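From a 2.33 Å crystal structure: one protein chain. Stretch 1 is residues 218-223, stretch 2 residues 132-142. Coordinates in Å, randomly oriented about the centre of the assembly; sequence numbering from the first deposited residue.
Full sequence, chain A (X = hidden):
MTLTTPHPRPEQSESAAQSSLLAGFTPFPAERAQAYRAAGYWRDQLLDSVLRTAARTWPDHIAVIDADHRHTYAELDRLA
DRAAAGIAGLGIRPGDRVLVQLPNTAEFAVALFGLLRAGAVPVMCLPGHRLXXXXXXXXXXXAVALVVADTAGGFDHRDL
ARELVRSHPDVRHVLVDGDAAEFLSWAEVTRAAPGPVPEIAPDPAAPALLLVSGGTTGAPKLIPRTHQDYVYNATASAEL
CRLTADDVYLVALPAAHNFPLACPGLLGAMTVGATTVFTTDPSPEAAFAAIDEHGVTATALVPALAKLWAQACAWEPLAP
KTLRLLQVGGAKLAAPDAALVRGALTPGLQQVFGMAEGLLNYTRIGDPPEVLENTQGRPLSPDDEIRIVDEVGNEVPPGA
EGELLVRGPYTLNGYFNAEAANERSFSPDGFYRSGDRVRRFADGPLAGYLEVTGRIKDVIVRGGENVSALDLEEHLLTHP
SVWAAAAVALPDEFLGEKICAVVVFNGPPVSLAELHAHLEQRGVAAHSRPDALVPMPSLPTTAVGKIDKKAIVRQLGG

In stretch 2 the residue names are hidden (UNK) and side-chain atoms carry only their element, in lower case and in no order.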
ATOM      1  N   GLY A 218     -12.895   1.607  10.330  1.00 75.68           N
ATOM      2  CA  GLY A 218     -11.992   0.927   9.419  1.00 76.21           C
ATOM      3  C   GLY A 218     -11.017  -0.070  10.023  1.00 75.14           C
ATOM      4  O   GLY A 218     -10.293   0.234  10.975  1.00 77.24           O
ATOM      5  N   ALA A 219     -11.011  -1.275   9.464  1.00 67.11           N
ATOM      6  CA  ALA A 219      -9.901  -2.200   9.661  1.00 68.13           C
ATOM      7  C   ALA A 219      -8.966  -2.064   8.460  1.00 62.73           C
ATOM      8  O   ALA A 219      -9.426  -2.077   7.316  1.00 62.83           O
ATOM      9  CB  ALA A 219     -10.398  -3.636   9.812  1.00 60.86           C
ATOM     10  N   PRO A 220      -7.656  -1.888   8.705  1.00 63.72           N
ATOM     11  CA  PRO A 220      -6.750  -1.831   7.554  1.00 52.28           C
ATOM     12  C   PRO A 220      -6.766  -3.164   6.806  1.00 45.08           C
ATOM     13  O   PRO A 220      -7.035  -4.210   7.399  1.00 49.47           O
ATOM     14  CB  PRO A 220      -5.379  -1.554   8.188  1.00 57.46           C
ATOM     15  CG  PRO A 220      -5.674  -0.985   9.529  1.00 51.79           C
ATOM     16  CD  PRO A 220      -6.943  -1.667   9.975  1.00 63.12           C
ATOM     17  N   LYS A 221      -6.505  -3.125   5.510  1.00 40.81           N
ATOM     18  CA  LYS A 221      -6.568  -4.334   4.703  1.00 36.12           C
ATOM     19  C   LYS A 221      -5.182  -4.719   4.204  1.00 34.56           C
ATOM     20  O   LYS A 221      -4.259  -3.901   4.236  1.00 31.34           O
ATOM     21  CB  LYS A 221      -7.551  -4.146   3.545  1.00 28.99           C
ATOM     22  CG  LYS A 221      -9.001  -4.019   4.017  1.00 36.27           C
ATOM     23  CD  LYS A 221      -9.893  -3.362   2.976  1.00 36.70           C
ATOM     24  CE  LYS A 221     -10.464  -2.037   3.502  1.00 43.51           C
ATOM     25  NZ  LYS A 221     -11.400  -1.401   2.527  1.00 52.56           N
ATOM     26  N   LEU A 222      -5.037  -5.975   3.792  1.00 26.47           N
ATOM     27  CA  LEU A 222      -3.796  -6.452   3.206  1.00 29.40           C
ATOM     28  C   LEU A 222      -3.955  -6.617   1.692  1.00 28.56           C
ATOM     29  O   LEU A 222      -4.949  -7.148   1.190  1.00 28.51           O
ATOM     30  CB  LEU A 222      -3.345  -7.773   3.850  1.00 30.14           C
ATOM     31  CG  LEU A 222      -3.069  -7.697   5.353  1.00 28.08           C
ATOM     32  CD1 LEU A 222      -2.723  -9.055   5.945  1.00 29.34           C
ATOM     33  CD2 LEU A 222      -1.983  -6.666   5.652  1.00 28.05           C
ATOM     34  N   ILE A 223      -2.948  -6.147   0.975  1.00 25.63           N
ATOM     35  CA  ILE A 223      -2.977  -6.118  -0.474  1.00 27.84           C
ATOM     36  C   ILE A 223      -1.952  -7.087  -1.020  1.00 25.55           C
ATOM     37  O   ILE A 223      -0.745  -6.912  -0.785  1.00 25.18           O
ATOM     38  CB  ILE A 223      -2.688  -4.689  -0.996  1.00 25.75           C
ATOM     39  CG1 ILE A 223      -3.811  -3.740  -0.563  1.00 28.22           C
ATOM     40  CG2 ILE A 223      -2.538  -4.687  -2.499  1.00 25.28           C
ATOM     41  CD1 ILE A 223      -3.431  -2.273  -0.588  1.00 25.19           C
ATOM     42  N   UNK A 132      -3.151  -3.046  17.934  1.00 33.63           N
ATOM     43  CA  UNK A 132      -4.426  -3.303  17.287  1.00 35.28           C
ATOM     44  C   UNK A 132      -4.232  -3.685  15.801  1.00 41.24           C
ATOM     45  O   UNK A 132      -4.755  -4.712  15.347  1.00 37.39           O
ATOM     46  c   UNK A 132      -5.336  -2.094  17.430  1.00 33.25           C
ATOM     47  N   UNK A 133      -3.462  -2.875  15.065  1.00 41.42           N
ATOM     48  CA  UNK A 133      -3.146  -3.145  13.651  1.00 36.66           C
ATOM     49  C   UNK A 133      -2.450  -4.497  13.441  1.00 36.10           C
ATOM     50  O   UNK A 133      -2.924  -5.346  12.682  1.00 34.44           O
ATOM     51  c   UNK A 133      -2.261  -2.040  13.072  1.00 32.59           C
ATOM     52  c   UNK A 133      -3.082   0.070  14.223  1.00 43.16           C
ATOM     53  c   UNK A 133      -2.938  -0.690  12.914  1.00 41.24           C
ATOM     54  o   UNK A 133      -2.150   0.028  15.062  1.00 40.96           O
ATOM     55  o   UNK A 133      -4.131   0.722  14.407  1.00 49.09           O
ATOM     56  N   UNK A 134      -1.315  -4.676  14.109  1.00 32.33           N
ATOM     57  CA  UNK A 134      -0.520  -5.883  13.970  1.00 33.35           C
ATOM     58  C   UNK A 134      -1.324  -7.134  14.311  1.00 39.31           C
ATOM     59  O   UNK A 134      -1.194  -8.172  13.644  1.00 39.43           O
ATOM     60  c   UNK A 134       1.811  -4.480  12.919  1.00 35.91           C
ATOM     61  c   UNK A 134       3.246  -5.383  14.776  1.00 36.88           C
ATOM     62  c   UNK A 134       0.740  -5.807  14.841  1.00 35.16           C
ATOM     63  c   UNK A 134       1.863  -4.841  14.409  1.00 43.86           C
ATOM     64  N   UNK A 135      -2.166  -7.028  15.336  1.00 38.61           N
ATOM     65  CA  UNK A 135      -3.032  -8.138  15.747  1.00 41.14           C
ATOM     66  C   UNK A 135      -3.988  -8.538  14.630  1.00 38.84           C
ATOM     67  O   UNK A 135      -4.083  -9.709  14.273  1.00 43.55           O
ATOM     68  c   UNK A 135      -3.823  -7.774  17.015  1.00 38.14           C
ATOM     69  o   UNK A 135      -2.977  -7.983  18.147  1.00 41.53           O
ATOM     70  c   UNK A 135      -5.073  -8.620  17.163  1.00 41.28           C
ATOM     71  N   UNK A 136      -4.677  -7.554  14.074  1.00 36.44           N
ATOM     72  CA  UNK A 136      -5.563  -7.777  12.940  1.00 35.49           C
ATOM     73  C   UNK A 136      -4.794  -8.292  11.713  1.00 36.35           C
ATOM     74  O   UNK A 136      -5.278  -9.188  11.022  1.00 36.84           O
ATOM     75  c   UNK A 136      -8.900  -7.161  10.160  1.00 42.26           C
ATOM     76  c   UNK A 136      -7.017  -6.036  10.160  1.00 41.94           C
ATOM     77  c   UNK A 136      -6.316  -6.486  12.614  1.00 32.03           C
ATOM     78  n   UNK A 136      -8.365  -7.266  11.361  1.00 46.03           N
ATOM     79  n   UNK A 136      -8.107  -6.420   9.408  1.00 47.41           N
ATOM     80  c   UNK A 136      -7.170  -6.573  11.387  1.00 39.59           C
ATOM     81  N   UNK A 137      -3.602  -7.747  11.447  1.00 33.52           N
ATOM     82  CA  UNK A 137      -2.756  -8.264  10.351  1.00 37.44           C
ATOM     83  C   UNK A 137      -2.394  -9.751  10.553  1.00 35.55           C
ATOM     84  O   UNK A 137      -2.522 -10.548   9.627  1.00 33.76           O
ATOM     85  c   UNK A 137      -0.796  -5.015   9.993  1.00 32.32           C
ATOM     86  c   UNK A 137      -3.133  -4.360   8.682  1.00 37.31           C
ATOM     87  c   UNK A 137      -1.027  -3.706   9.602  1.00 32.34           C
ATOM     88  c   UNK A 137      -2.889  -5.672   9.078  1.00 35.45           C
ATOM     89  c   UNK A 137      -1.472  -7.432  10.184  1.00 30.86           C
ATOM     90  c   UNK A 137      -1.722  -6.010   9.738  1.00 31.90           C
ATOM     91  c   UNK A 137      -2.205  -3.380   8.946  1.00 33.51           C
ATOM     92  N   UNK A 138      -1.969 -10.119  11.762  1.00 38.61           N
ATOM     93  CA  UNK A 138      -1.656 -11.519  12.094  1.00 39.76           C
ATOM     94  C   UNK A 138      -2.827 -12.450  11.809  1.00 38.43           C
ATOM     95  O   UNK A 138      -2.655 -13.516  11.207  1.00 36.87           O
ATOM     96  c   UNK A 138      -1.246 -11.645  13.563  1.00 42.81           C
ATOM     97  N   UNK A 139      -4.011 -12.037  12.257  1.00 39.26           N
ATOM     98  CA  UNK A 139      -5.250 -12.761  11.998  1.00 38.85           C
ATOM     99  C   UNK A 139      -5.569 -12.898  10.511  1.00 36.12           C
ATOM    100  O   UNK A 139      -5.946 -13.976  10.055  1.00 39.55           O
ATOM    101  o   UNK A 139      -8.250 -13.314  15.553  1.00 78.60           O
ATOM    102  o   UNK A 139      -8.227 -11.259  14.754  1.00 64.33           O
ATOM    103  c   UNK A 139      -8.010 -12.492  14.638  1.00 69.75           C
ATOM    104  c   UNK A 139      -6.417 -12.073  12.711  1.00 43.16           C
ATOM    105  c   UNK A 139      -7.418 -13.029  13.337  1.00 53.99           C
ATOM    106  N   UNK A 140      -5.423 -11.816   9.751  1.00 36.84           N
ATOM    107  CA  UNK A 140      -5.784 -11.856   8.335  1.00 36.51           C
ATOM    108  C   UNK A 140      -4.775 -12.708   7.538  1.00 34.72           C
ATOM    109  O   UNK A 140      -5.159 -13.472   6.648  1.00 34.28           O
ATOM    110  c   UNK A 140      -5.888 -10.426   7.742  1.00 35.25           C
ATOM    111  c   UNK A 140      -6.124 -10.474   6.234  1.00 34.14           C
ATOM    112  c   UNK A 140      -7.019  -9.643   8.416  1.00 32.95           C
ATOM    113  N   UNK A 141      -3.495 -12.603   7.893  1.00 33.64           N
ATOM    114  CA  UNK A 141      -2.426 -13.251   7.137  1.00 35.41           C
ATOM    115  C   UNK A 141      -2.064 -14.655   7.620  1.00 34.79           C
ATOM    116  O   UNK A 141      -1.296 -15.351   6.949  1.00 33.93           O
ATOM    117  o   UNK A 141      -0.709 -12.160   8.489  1.00 29.07           O
ATOM    118  c   UNK A 141      -1.156 -12.387   7.162  1.00 28.63           C
ATOM    119  N   UNK A 142      -2.585 -15.059   8.778  1.00 34.50           N
ATOM    120  CA  UNK A 142      -2.141 -16.308   9.419  1.00 35.45           C
ATOM    121  C   UNK A 142      -0.625 -16.300   9.601  1.00 31.69           C
ATOM    122  O   UNK A 142       0.028 -17.325   9.441  1.00 35.33           O
ATOM    123  c   UNK A 142      -2.560 -17.543   8.604  1.00 28.69           C
ATOM    124  o   UNK A 142      -3.972 -17.622   8.493  1.00 35.26           O
TER

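Position 132 carries a single side-chain carbon, out of reach of stretch 1; it is Ala132, on a helix that begins earlier in the chain. At position 133 three carbons run in line and the third bears two oxygens, the carboxylate of a glutamate. In Glu133, CG lies 4.4 Å from Pro220 CG, so the aliphatic part of the chain meets the proline ring.

Position 134 has four carbons forked at the second, which makes it Leu134; it is buried but does not reach stretch 1. At 135 one carbon carries both an oxygen and a carbon, the β-branched pattern of Thr135, again out of reach.

Position 136 shows one carbon followed by a five-membered ring of three carbons and two nitrogens, an imidazole, hence His136. Its CA-to-CB bond points toward stretch 1, and the ring is used in two ways. Ala219 CB sits over one face, 4.0 Å from the ring centroid, in a CH-pi contact, while Pro220 O lies at the edge, near the ring plane. There His136 NE2 donates a hydrogen bond to Pro220 O at 3.2 Å, a weak one because the angle at the hydrogen is only 120°.

At 137 one carbon leads to a ring of six carbons with no further atom, so the residue is Phe137. CA-to-CB points sideways, but the ring end comes nearer: CE1 is 3.6 Å from Pro220 CB, which lies at the ring edge, and CD1 is 3.7 Å from Leu222 CD2.

Position 138 has one carbon, pointing away: Ala138. Position 139 repeats the three carbons and terminal oxygen pair; Glu139 is exposed and makes no contact.

Position 140 bears a carbon that forks at once into two more, identifying Val140; its CG1 packs 3.7 Å from Leu222 CD1. At 141 a carbon carries one oxygen, as in serine. Ser141 CB lies 3.9 Å from Leu222 CD1, and its OG turns back to the helix, donating a hydrogen bond to Phe137 O at 2.7 Å. Position 142 has the same two atoms; Ser142 leaves helical geometry with positive phi and touches nothing here.

The contact is mainly apolar. Leu222, its CA-to-CB bond directed toward the helix, packs against Phe137, Val140 and Ser141, successive helical turns bringing these residues within its reach. Pro220 meets Glu133 and Phe137, and the weak hydrogen bond from His136 supplements this packing. Together the stretches bury 358 Å².

Stretch 2 (132-142) AELTHFAEVSS
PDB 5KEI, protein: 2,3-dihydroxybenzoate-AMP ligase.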